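Local coordinates for protein putative Transcriptional Regulator (Rhodococcus sp., PDB 2IA2) that probably binds DNA as a dimeric IclR-type transcriptional regulator, with a winged helix-turn-helix domain joined to a GAF-like domain that may sense a small effector, at residues L20-A25 / T46-A51; L58-V61 / Y65-T68; P98-L103 / E109-S114; L154-P159 / A188-V193. All coordinates share one frame; numbering follows the deposited sequence.

Contact 1 (L20-A25 / T46-A51)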
loop_
_atom_site.group_PDB
_atom_site.type_symbol
_atom_site.label_atom_id
_atom_site.label_comp_id
_atom_site.label_asym_id
_atom_site.label_seq_id
_atom_site.Cartn_x
_atom_site.Cartn_y
_atom_site.Cartn_z
ATOM N N LEU A 20 9.586 -7.882 22.648
ATOM C CA LEU A 20 8.994 -7.197 21.516
ATOM C C LEU A 20 9.215 -8.005 20.240
ATOM O O LEU A 20 8.253 -8.303 19.543
ATOM C CB LEU A 20 9.577 -5.763 21.371
ATOM C CG LEU A 20 8.999 -4.941 20.202
ATOM C CD1 LEU A 20 7.472 -4.933 20.242
ATOM C CD2 LEU A 20 9.595 -3.478 20.134
ATOM N N ALA A 21 10.480 -8.373 19.959
ATOM C CA ALA A 21 10.778 -9.195 18.790
ATOM C C ALA A 21 9.883 -10.423 18.750
ATOM O O ALA A 21 9.252 -10.682 17.713
ATOM C CB ALA A 21 12.277 -9.591 18.721
ATOM N N ARG A 22 9.823 -11.164 19.874
ATOM C CA ARG A 22 9.008 -12.382 19.988
ATOM C C ARG A 22 7.506 -12.138 19.809
ATOM O O ARG A 22 6.863 -12.853 19.041
ATOM C CB ARG A 22 9.290 -13.119 21.292
ATOM C CG ARG A 22 10.696 -13.678 21.326
ATOM C CD ARG A 22 10.982 -14.363 22.651
ATOM N NE ARG A 22 12.274 -15.043 22.540
ATOM C CZ ARG A 22 12.807 -15.808 23.484
ATOM N NH1 ARG A 22 12.187 -15.951 24.657
ATOM N NH2 ARG A 22 13.967 -16.426 23.245
ATOM N N GLY A 23 6.948 -11.126 20.470
ATOM C CA GLY A 23 5.529 -10.814 20.238
ATOM C C GLY A 23 5.206 -10.531 18.766
ATOM O O GLY A 23 4.130 -10.942 18.273
ATOM N N LEU A 24 6.106 -9.817 18.066
ATOM C CA LEU A 24 5.894 -9.529 16.655
ATOM C C LEU A 24 5.975 -10.792 15.805
ATOM O O LEU A 24 5.226 -10.917 14.827
ATOM C CB LEU A 24 6.885 -8.432 16.154
ATOM C CG LEU A 24 6.642 -7.057 16.833
ATOM C CD1 LEU A 24 7.770 -6.085 16.504
ATOM C CD2 LEU A 24 5.318 -6.489 16.397
ATOM N N ALA A 25 6.907 -11.704 16.143
ATOM C CA ALA A 25 7.068 -12.951 15.415
ATOM C C ALA A 25 5.826 -13.792 15.551
ATOM O O ALA A 25 5.458 -14.499 14.618
ATOM C CB ALA A 25 8.329 -13.748 15.887
ATOM N N THR A 46 7.662 -20.179 15.683
ATOM C CA THR A 46 8.416 -19.034 16.124
ATOM C C THR A 46 9.687 -19.480 16.846
ATOM O O THR A 46 10.416 -18.633 17.427
ATOM C CB THR A 46 7.578 -18.155 17.074
ATOM O OG1 THR A 46 7.118 -18.967 18.149
ATOM C CG2 THR A 46 6.329 -17.546 16.363
ATOM N N ASP A 47 9.969 -20.798 16.825
ATOM C CA ASP A 47 11.188 -21.323 17.481
ATOM C C ASP A 47 11.171 -21.123 19.003
ATOM O O ASP A 47 12.207 -20.988 19.662
ATOM C CB ASP A 47 12.426 -20.700 16.840
ATOM C CG ASP A 47 12.710 -21.259 15.460
ATOM O OD1 ASP A 47 12.346 -22.450 15.158
ATOM O OD2 ASP A 47 13.361 -20.520 14.688
ATOM N N LEU A 48 9.966 -21.147 19.560
ATOM C CA LEU A 48 9.745 -20.910 21.001
ATOM C C LEU A 48 9.303 -22.218 21.649
ATOM O O LEU A 48 9.281 -23.255 21.004
ATOM C CB LEU A 48 8.698 -19.778 21.227
ATOM C CG LEU A 48 9.169 -18.382 20.784
ATOM C CD1 LEU A 48 8.122 -17.377 21.093
ATOM C CD2 LEU A 48 10.575 -17.946 21.362
ATOM N N THR A 49 8.963 -22.171 22.934
ATOM C CA THR A 49 8.378 -23.316 23.649
ATOM C C THR A 49 6.917 -22.968 23.941
ATOM O O THR A 49 6.512 -21.823 23.776
ATOM C CB THR A 49 9.080 -23.543 24.976
ATOM O OG1 THR A 49 8.979 -22.355 25.753
ATOM C CG2 THR A 49 10.635 -23.808 24.777
ATOM N N ARG A 50 6.134 -23.936 24.392
ATOM C CA ARG A 50 4.745 -23.659 24.789
ATOM C C ARG A 50 4.689 -22.567 25.889
ATOM O O ARG A 50 3.914 -21.586 25.761
ATOM C CB ARG A 50 4.043 -24.956 25.214
ATOM C CG ARG A 50 3.915 -25.993 24.078
ATOM C CD ARG A 50 3.279 -27.292 24.555
ATOM N NE ARG A 50 2.141 -27.074 25.474
ATOM C CZ ARG A 50 0.863 -26.938 25.110
ATOM N NH1 ARG A 50 0.497 -26.993 23.825
ATOM N NH2 ARG A 50 -0.074 -26.771 26.049
ATOM N N ALA A 51 5.557 -22.674 26.898
ATOM C CA ALA A 51 5.517 -21.709 28.031
ATOM C C ALA A 51 5.876 -20.273 27.609
ATOM O O ALA A 51 5.203 -19.304 28.048
ATOM C CB ALA A 51 6.395 -22.173 29.207
#
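One face of the Arg22 guanidinium is touched by Leu48, whose CD2 methyl lies 3.6 Å above the plane and is displaced toward the rim of the group. The contact belongs to the helix-turn-helix of the IclR N-terminal domain: Arg22 sits on helix 18-28, and segment 46-51 is the turn between helix 39-46 and helix 50-63, the latter being the probable recognition helix by its place in the motif. The evidence for an apolar-over-planar contact is the spread of distances from the single carbon Leu48 CD2, which is 3.6 Å from Arg22 NE, 3.7 Å from Arg22 CZ and 3.8 Å from Arg22 CD. It therefore rests over the NE end of the group, and its contact continues onto the aliphatic chain. Arg22 gets there by running extended from CG to NE, with CG anti to its carbonyl carbon (chi1 -67°). Helix 39-46 ends in a Schellman motif, with Asp47 at positive phi, and Thr49 then stands at the N-cap of helix 50-63. Only 174 Å² is buried in total, which marks this as a light surface contact. Beside it, Thr46 divides its two branches: Thr46 OG1 is hydrogen-bonded back to Val42 O, one turn earlier, while the methyl faces helix 18-28, Thr46 CG2 lying 3.6 Å from Ala25 O and 4.3 Å from Ala25 CB.

Contact 2 (L58-V61 / Y65-T68)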
loop_
_atom_site.group_PDB
_atom_site.type_symbol
_atom_site.label_atom_id
_atom_site.label_comp_id
_atom_site.label_asym_id
_atom_site.label_seq_id
_atom_site.Cartn_x
_atom_site.Cartn_y
_atom_site.Cartn_z
ATOM N N LEU A 58 -0.922 -14.713 25.348
ATOM C CA LEU A 58 -1.914 -14.207 26.322
ATOM C C LEU A 58 -1.853 -12.698 26.458
ATOM O O LEU A 58 -2.855 -12.048 26.729
ATOM C CB LEU A 58 -1.802 -14.896 27.685
ATOM C CG LEU A 58 -2.138 -16.398 27.716
ATOM C CD1 LEU A 58 -1.958 -17.004 29.138
ATOM C CD2 LEU A 58 -3.547 -16.647 27.165
ATOM N N THR A 59 -0.688 -12.124 26.214
ATOM C CA THR A 59 -0.585 -10.673 26.243
ATOM C C THR A 59 -1.305 -10.134 25.054
ATOM O O THR A 59 -2.113 -9.239 25.190
ATOM C CB THR A 59 0.877 -10.214 26.305
ATOM O OG1 THR A 59 1.446 -10.772 27.489
ATOM C CG2 THR A 59 0.991 -8.696 26.388
ATOM N N LEU A 60 -1.075 -10.710 23.880
ATOM C CA LEU A 60 -1.799 -10.269 22.674
ATOM C C LEU A 60 -3.310 -10.418 22.747
ATOM O O LEU A 60 -4.033 -9.578 22.249
ATOM C CB LEU A 60 -1.261 -10.975 21.415
ATOM C CG LEU A 60 0.184 -10.640 21.091
ATOM C CD1 LEU A 60 0.774 -11.627 20.050
ATOM C CD2 LEU A 60 0.299 -9.197 20.605
ATOM N N VAL A 61 -3.799 -11.506 23.323
ATOM C CA VAL A 61 -5.222 -11.615 23.614
ATOM C C VAL A 61 -5.716 -10.452 24.533
ATOM O O VAL A 61 -6.742 -9.811 24.251
ATOM C CB VAL A 61 -5.571 -12.974 24.222
ATOM C CG1 VAL A 61 -6.985 -12.939 24.758
ATOM C CG2 VAL A 61 -5.451 -14.095 23.176
ATOM N N TYR A 65 -5.281 -7.943 20.083
ATOM C CA TYR A 65 -4.662 -8.243 18.796
ATOM C C TYR A 65 -4.882 -9.698 18.405
ATOM O O TYR A 65 -4.848 -10.045 17.200
ATOM C CB TYR A 65 -3.161 -7.971 18.845
ATOM C CG TYR A 65 -2.834 -6.498 18.892
ATOM C CD1 TYR A 65 -2.331 -5.913 20.032
ATOM C CD2 TYR A 65 -3.005 -5.695 17.778
ATOM C CE1 TYR A 65 -2.011 -4.536 20.079
ATOM C CE2 TYR A 65 -2.697 -4.320 17.817
ATOM C CZ TYR A 65 -2.207 -3.752 18.962
ATOM O OH TYR A 65 -1.935 -2.391 18.985
ATOM N N VAL A 66 -5.117 -10.542 19.405
ATOM C CA VAL A 66 -5.284 -11.974 19.143
ATOM C C VAL A 66 -6.561 -12.353 19.820
ATOM O O VAL A 66 -6.890 -11.772 20.838
ATOM C CB VAL A 66 -4.073 -12.827 19.671
ATOM C CG1 VAL A 66 -4.373 -14.294 19.711
ATOM C CG2 VAL A 66 -2.794 -12.617 18.802
ATOM N N ALA A 67 -7.293 -13.302 19.236
ATOM C CA ALA A 67 -8.440 -13.909 19.901
ATOM C C ALA A 67 -8.222 -15.416 20.028
ATOM O O ALA A 67 -7.383 -16.008 19.319
ATOM C CB ALA A 67 -9.719 -13.604 19.151
ATOM N N THR A 68 -8.953 -16.033 20.944
ATOM C CA THR A 68 -8.806 -17.460 21.226
ATOM C C THR A 68 -10.132 -18.093 21.657
ATOM O O THR A 68 -11.013 -17.407 22.166
ATOM C CB THR A 68 -7.669 -17.754 22.276
ATOM O OG1 THR A 68 -7.444 -19.172 22.392
ATOM C CG2 THR A 68 -7.975 -17.136 23.674
#
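Val66 CG2 presses against Leu60 CB at 3.4 Å, closer than usual van der Waals contact, and this pair is the apolar centre between segment 58-61 of helix 50-63 and strand 66-68. The two branches of Val66 divide the work. Val66 CG2, anti to the carbonyl carbon, meets Leu60, whose CD1 also lies 3.9 Å from it; Val66 CG1, anti to the backbone N, turns instead to Val61 and lies 3.6 Å from Val61 CG2. The Val61 and Val66 side chains cross at about a right angle. Further along the strand, the Thr68 methyl CG2 reaches the same Val61 CG2 at 4.0 Å, while Leu60 CD2 approaches Tyr65 at its CB. Helix 50-63 leads through a short turn into strand 66-68, which pairs with strand 72-75 as the wing of a winged helix-turn-helix, and the side chains of Phe73 and Leu75 on the second wing strand also touch Val66. At the polar edge, Leu60 O takes two backbone donors from the same face of its plane. Tyr65 N lies 3.0 Å from Leu60 O, tilted 20° from its carbonyl plane; Val66 N, 3.2 Å from Leu60 O, stands well above the plane with a C=O...N angle of 111°. In return, Val61 CA makes a nearly straight CA-H...O contact with Val66 O, 170° at the hydrogen. Thr68 OG1 bonds to Ala72 O, and the Tyr65 hydroxyl makes a weak bond to Arg28 of the second subunit.

Contact 3 (P98-L103 / E109-S114)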
loop_
_atom_site.group_PDB
_atom_site.type_symbol
_atom_site.label_atom_id
_atom_site.label_comp_id
_atom_site.label_asym_id
_atom_site.label_seq_id
_atom_site.Cartn_x
_atom_site.Cartn_y
_atom_site.Cartn_z
ATOM N N PRO A 98 13.794 6.906 0.780
ATOM C CA PRO A 98 14.798 6.419 1.727
ATOM C C PRO A 98 15.858 5.524 1.048
ATOM O O PRO A 98 16.994 5.477 1.493
ATOM C CB PRO A 98 13.994 5.629 2.774
ATOM C CG PRO A 98 12.581 5.645 2.349
ATOM C CD PRO A 98 12.411 6.478 1.118
ATOM N N HIS A 99 15.494 4.875 -0.035
ATOM C CA HIS A 99 16.404 4.018 -0.732
ATOM C C HIS A 99 17.395 4.822 -1.550
ATOM O O HIS A 99 18.521 4.501 -1.586
ATOM C CB HIS A 99 15.662 3.015 -1.596
ATOM C CG HIS A 99 14.795 2.081 -0.822
ATOM N ND1 HIS A 99 15.293 1.138 0.031
ATOM C CD2 HIS A 99 13.460 1.970 -0.756
ATOM C CE1 HIS A 99 14.304 0.480 0.586
ATOM N NE2 HIS A 99 13.179 0.967 0.121
ATOM N N LEU A 100 16.945 5.900 -2.148
ATOM C CA LEU A 100 17.865 6.858 -2.805
ATOM C C LEU A 100 18.809 7.468 -1.819
ATOM O O LEU A 100 19.991 7.658 -2.132
ATOM C CB LEU A 100 17.103 7.981 -3.512
ATOM C CG LEU A 100 16.220 7.495 -4.666
ATOM C CD1 LEU A 100 15.634 8.737 -5.399
ATOM C CD2 LEU A 100 16.931 6.513 -5.617
ATOM N N GLU A 101 18.298 7.787 -0.619
ATOM C CA GLU A 101 19.145 8.431 0.377
ATOM C C GLU A 101 20.262 7.496 0.775
ATOM O O GLU A 101 21.403 7.931 0.841
ATOM C CB GLU A 101 18.401 8.868 1.635
ATOM C CG GLU A 101 17.432 10.017 1.444
ATOM C CD GLU A 101 18.112 11.389 1.224
ATOM O OE1 GLU A 101 19.331 11.618 1.543
ATOM O OE2 GLU A 101 17.378 12.258 0.703
ATOM N N LYS A 102 19.955 6.220 1.017
ATOM C CA LYS A 102 20.981 5.213 1.345
ATOM C C LYS A 102 21.973 5.033 0.209
ATOM O O LYS A 102 23.167 4.999 0.453
ATOM C CB LYS A 102 20.379 3.857 1.775
ATOM C CG LYS A 102 19.499 3.981 3.049
ATOM C CD LYS A 102 18.703 2.700 3.505
ATOM C CE LYS A 102 17.370 3.056 4.307
ATOM N NZ LYS A 102 15.982 2.720 3.595
ATOM N N LEU A 103 21.491 4.938 -1.025
ATOM C CA LEU A 103 22.358 4.733 -2.176
ATOM C C LEU A 103 23.324 5.924 -2.306
ATOM O O LEU A 103 24.523 5.764 -2.316
ATOM C CB LEU A 103 21.525 4.562 -3.468
ATOM C CG LEU A 103 22.353 4.399 -4.759
ATOM C CD1 LEU A 103 23.389 3.194 -4.631
ATOM C CD2 LEU A 103 21.498 4.258 -6.031
ATOM N N GLU A 109 27.164 9.967 -4.827
ATOM C CA GLU A 109 26.792 10.416 -6.172
ATOM C C GLU A 109 25.279 10.644 -6.173
ATOM O O GLU A 109 24.529 9.977 -5.449
ATOM C CB GLU A 109 27.176 9.398 -7.268
ATOM C CG GLU A 109 28.666 9.010 -7.446
ATOM C CD GLU A 109 29.589 10.203 -7.754
ATOM O OE1 GLU A 109 29.122 11.269 -8.245
ATOM O OE2 GLU A 109 30.801 10.068 -7.494
ATOM N N SER A 110 24.842 11.549 -7.036
ATOM C CA SER A 110 23.418 11.788 -7.302
ATOM C C SER A 110 22.663 10.508 -7.779
ATOM O O SER A 110 23.169 9.772 -8.653
ATOM C CB SER A 110 23.325 12.915 -8.367
ATOM O OG SER A 110 22.100 12.902 -9.118
ATOM N N SER A 111 21.485 10.243 -7.184
ATOM C CA SER A 111 20.586 9.133 -7.583
ATOM C C SER A 111 19.174 9.712 -7.746
ATOM O O SER A 111 18.830 10.632 -7.016
ATOM C CB SER A 111 20.606 7.977 -6.581
ATOM O OG SER A 111 20.141 8.402 -5.300
ATOM N N SER A 112 18.408 9.213 -8.729
ATOM C CA SER A 112 17.090 9.701 -9.039
ATOM C C SER A 112 16.183 8.558 -9.391
ATOM O O SER A 112 16.658 7.432 -9.773
ATOM C CB SER A 112 17.129 10.584 -10.281
ATOM O OG SER A 112 18.074 11.646 -10.123
ATOM N N VAL A 113 14.877 8.856 -9.380
ATOM C CA VAL A 113 13.912 7.903 -9.942
ATOM C C VAL A 113 13.088 8.684 -10.945
ATOM O O VAL A 113 12.717 9.816 -10.681
ATOM C CB VAL A 113 13.037 7.227 -8.822
ATOM C CG1 VAL A 113 11.788 6.540 -9.413
ATOM C CG2 VAL A 113 13.846 6.210 -8.042
ATOM N N SER A 114 12.762 8.071 -12.086
ATOM C CA SER A 114 11.866 8.739 -13.052
ATOM C C SER A 114 10.839 7.776 -13.592
ATOM O O SER A 114 10.937 6.549 -13.416
ATOM C CB SER A 114 12.652 9.327 -14.242
ATOM O OG SER A 114 13.309 8.259 -14.917
#
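Helix 92-107 lies against the central antiparallel sheet of the GAF-like C-terminal domain, and here it packs on strand 110-117, which follows it after a short connection. The segment axes approach to 8.1 Å and run nearly antiparallel, at 158°, as expected where the chain doubles back on itself. Leu100 is the main point of contact, with its two methyls on different parts of the strand. CD2 meets the side chain of Val113, with Leu100 CD2 3.9 Å from Val113 CG2, and CD1 rests on backbone, Leu100 CD1 lying 4.0 Å from Ser112 C. An alanine in place of Leu100 would remove both methyls and is likely to open a gap above Val113 and the Ser112 backbone in this buried layer. One turn on, Leu103 CD2 packs 3.9 Å from Ser111 CB. The Ser111 hydroxyl lies between backbone N and carbonyl carbon (chi1 62°), a rotation that points OG at the helix. Ser111 OG stands 3.6 Å from Leu100 CB and 3.3 Å from Leu100 O, the latter at most a weak hydrogen bond whose proton is not settled; its stronger polar partner is Ser104 OG. Val227 and Ile229 on the neighbouring strand 223-232 extend the apolar surface beneath the two leucines. A helix laid on one face of a central antiparallel sheet in this way is typical of the GAF-like fold of IclR effector domains.

Contact 4 (L154-P159 / A188-V193)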
loop_
_atom_site.group_PDB
_atom_site.type_symbol
_atom_site.label_atom_id
_atom_site.label_comp_id
_atom_site.label_asym_id
_atom_site.label_seq_id
_atom_site.Cartn_x
_atom_site.Cartn_y
_atom_site.Cartn_z
ATOM N N LEU A 154 13.220 2.681 -19.542
ATOM C CA LEU A 154 11.751 2.760 -19.604
ATOM C C LEU A 154 11.241 2.298 -20.970
ATOM O O LEU A 154 10.245 1.545 -21.030
ATOM C CB LEU A 154 11.229 4.199 -19.248
ATOM C CG LEU A 154 11.418 4.515 -17.742
ATOM C CD1 LEU A 154 11.398 6.006 -17.493
ATOM C CD2 LEU A 154 10.342 3.809 -16.877
ATOM N N LEU A 155 11.910 2.744 -22.042
ATOM C CA LEU A 155 11.578 2.305 -23.393
ATOM C C LEU A 155 11.702 0.778 -23.605
ATOM O O LEU A 155 10.872 0.177 -24.309
ATOM C CB LEU A 155 12.433 3.033 -24.409
ATOM C CG LEU A 155 12.248 4.549 -24.470
ATOM C CD1 LEU A 155 13.296 5.173 -25.422
ATOM C CD2 LEU A 155 10.833 4.901 -24.888
ATOM N N ALA A 156 12.714 0.151 -22.991
ATOM C CA ALA A 156 12.880 -1.295 -23.065
ATOM C C ALA A 156 11.684 -2.007 -22.437
ATOM O O ALA A 156 11.392 -3.174 -22.770
ATOM C CB ALA A 156 14.192 -1.708 -22.420
ATOM N N GLY A 157 10.966 -1.307 -21.564
ATOM C CA GLY A 157 9.815 -1.867 -20.877
ATOM C C GLY A 157 8.543 -1.796 -21.690
ATOM O O GLY A 157 7.601 -2.440 -21.360
ATOM N N LEU A 158 8.506 -1.030 -22.774
ATOM C CA LEU A 158 7.287 -0.937 -23.582
ATOM C C LEU A 158 6.894 -2.257 -24.274
ATOM O O LEU A 158 7.766 -3.037 -24.588
ATOM C CB LEU A 158 7.458 0.140 -24.665
ATOM C CG LEU A 158 7.477 1.567 -24.086
ATOM C CD1 LEU A 158 7.710 2.541 -25.191
ATOM C CD2 LEU A 158 6.171 1.864 -23.299
ATOM N N PRO A 159 5.584 -2.482 -24.539
ATOM C CA PRO A 159 5.214 -3.547 -25.525
ATOM C C PRO A 159 5.861 -3.240 -26.877
ATOM O O PRO A 159 5.991 -2.040 -27.226
ATOM C CB PRO A 159 3.685 -3.412 -25.633
ATOM C CG PRO A 159 3.261 -2.828 -24.244
ATOM C CD PRO A 159 4.393 -1.833 -23.950
ATOM N N ALA A 188 18.555 -1.044 -31.060
ATOM C CA ALA A 188 19.510 -2.057 -30.611
ATOM C C ALA A 188 20.024 -1.762 -29.199
ATOM O O ALA A 188 20.130 -2.670 -28.379
ATOM C CB ALA A 188 20.662 -2.147 -31.584
ATOM N N ALA A 189 20.350 -0.496 -28.925
ATOM C CA ALA A 189 20.789 -0.085 -27.601
ATOM C C ALA A 189 19.678 -0.339 -26.564
ATOM O O ALA A 189 19.948 -0.802 -25.452
ATOM C CB ALA A 189 21.201 1.370 -27.618
ATOM N N ILE A 190 18.425 -0.083 -26.947
ATOM C CA ILE A 190 17.272 -0.324 -26.071
ATOM C C ILE A 190 17.029 -1.819 -25.803
ATOM O O ILE A 190 16.746 -2.200 -24.677
ATOM C CB ILE A 190 15.994 0.348 -26.607
ATOM C CG1 ILE A 190 16.099 1.867 -26.464
ATOM C CG2 ILE A 190 14.781 -0.184 -25.908
ATOM C CD1 ILE A 190 15.272 2.645 -27.461
ATOM N N LEU A 191 17.124 -2.657 -26.838
ATOM C CA LEU A 191 17.003 -4.094 -26.637
ATOM C C LEU A 191 18.192 -4.648 -25.820
ATOM O O LEU A 191 17.998 -5.589 -25.053
ATOM C CB LEU A 191 16.833 -4.862 -27.971
ATOM C CG LEU A 191 15.717 -4.417 -28.931
ATOM C CD1 LEU A 191 15.687 -5.311 -30.220
ATOM C CD2 LEU A 191 14.370 -4.381 -28.249
ATOM N N ALA A 192 19.396 -4.086 -25.973
ATOM C CA ALA A 192 20.527 -4.511 -25.116
ATOM C C ALA A 192 20.185 -4.273 -23.630
ATOM O O ALA A 192 20.422 -5.119 -22.791
ATOM C CB ALA A 192 21.804 -3.791 -25.493
ATOM N N VAL A 193 19.585 -3.124 -23.324
ATOM C CA VAL A 193 19.111 -2.815 -21.976
ATOM C C VAL A 193 18.127 -3.860 -21.483
ATOM O O VAL A 193 18.153 -4.255 -20.342
ATOM C CB VAL A 193 18.417 -1.428 -21.945
ATOM C CG1 VAL A 193 17.816 -1.164 -20.572
ATOM C CG2 VAL A 193 19.413 -0.339 -22.328
#
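Leu155 and Ile190 point at each other from two helices, their side chains crossing at a slant and meeting through terminal methyls, with Leu155 CD1 3.8 Å from Ile190 CD1. The branches of Ile190 are split between two partners. CG1, anti to the carbonyl carbon (chi1 -71°), carries CD1 to Leu155, whereas Ile190 CG2, anti to the backbone N, lies against the backbone of Ala156, 3.6 Å from Ala156 CA and equally near Ala156 N. These contacts join the C-terminal end of helix 149-156 to helix 183-196 in the effector-domain part of the chain; behind the first helix, Leu154 faces the other way, onto strand 110-117 of the central sheet. An alanine at Ile190 would lack both the CD1 and CG2 methyls, and the packing surfaces of Leu155 and Ala156 would probably lose their main partner across this interface. The small Ala156 side chain lets the backbones come close: its CA is 5.4 Å from Ile190 CA, and Ala156 CB approaches Ile190 O to 3.4 Å. Val193 CG1, from the next turn of the same helix, also touches Ala156 CB at 4.1 Å. A polar link lies nearby, where Ala156 O accepts a hydrogen bond from Arg194 NE.

How the contacts relate
The four contacts fall into two pairs, one in each domain. Contacts 1 and 2 share helix 50-63, their centres are 13 Å apart, and they touch where Gly23 O packs 3.9 Å from Leu60 CD1; segments of both also pack on the second subunit, which places the probable DNA-binding domain at the dimer interface. Contacts 3 and 4 have centres 22 Å apart and touch through Ser114 OG and Leu154 CD1 at 3.9 Å, making a continuous path from helix 92-107 through strand 110-117 and helix 149-156 to helix 183-196. Between the pairs no atoms meet: contacts 1 and 3 stay about 18 Å apart at their nearest atoms, and contacts 2 and 4 about 38 Å.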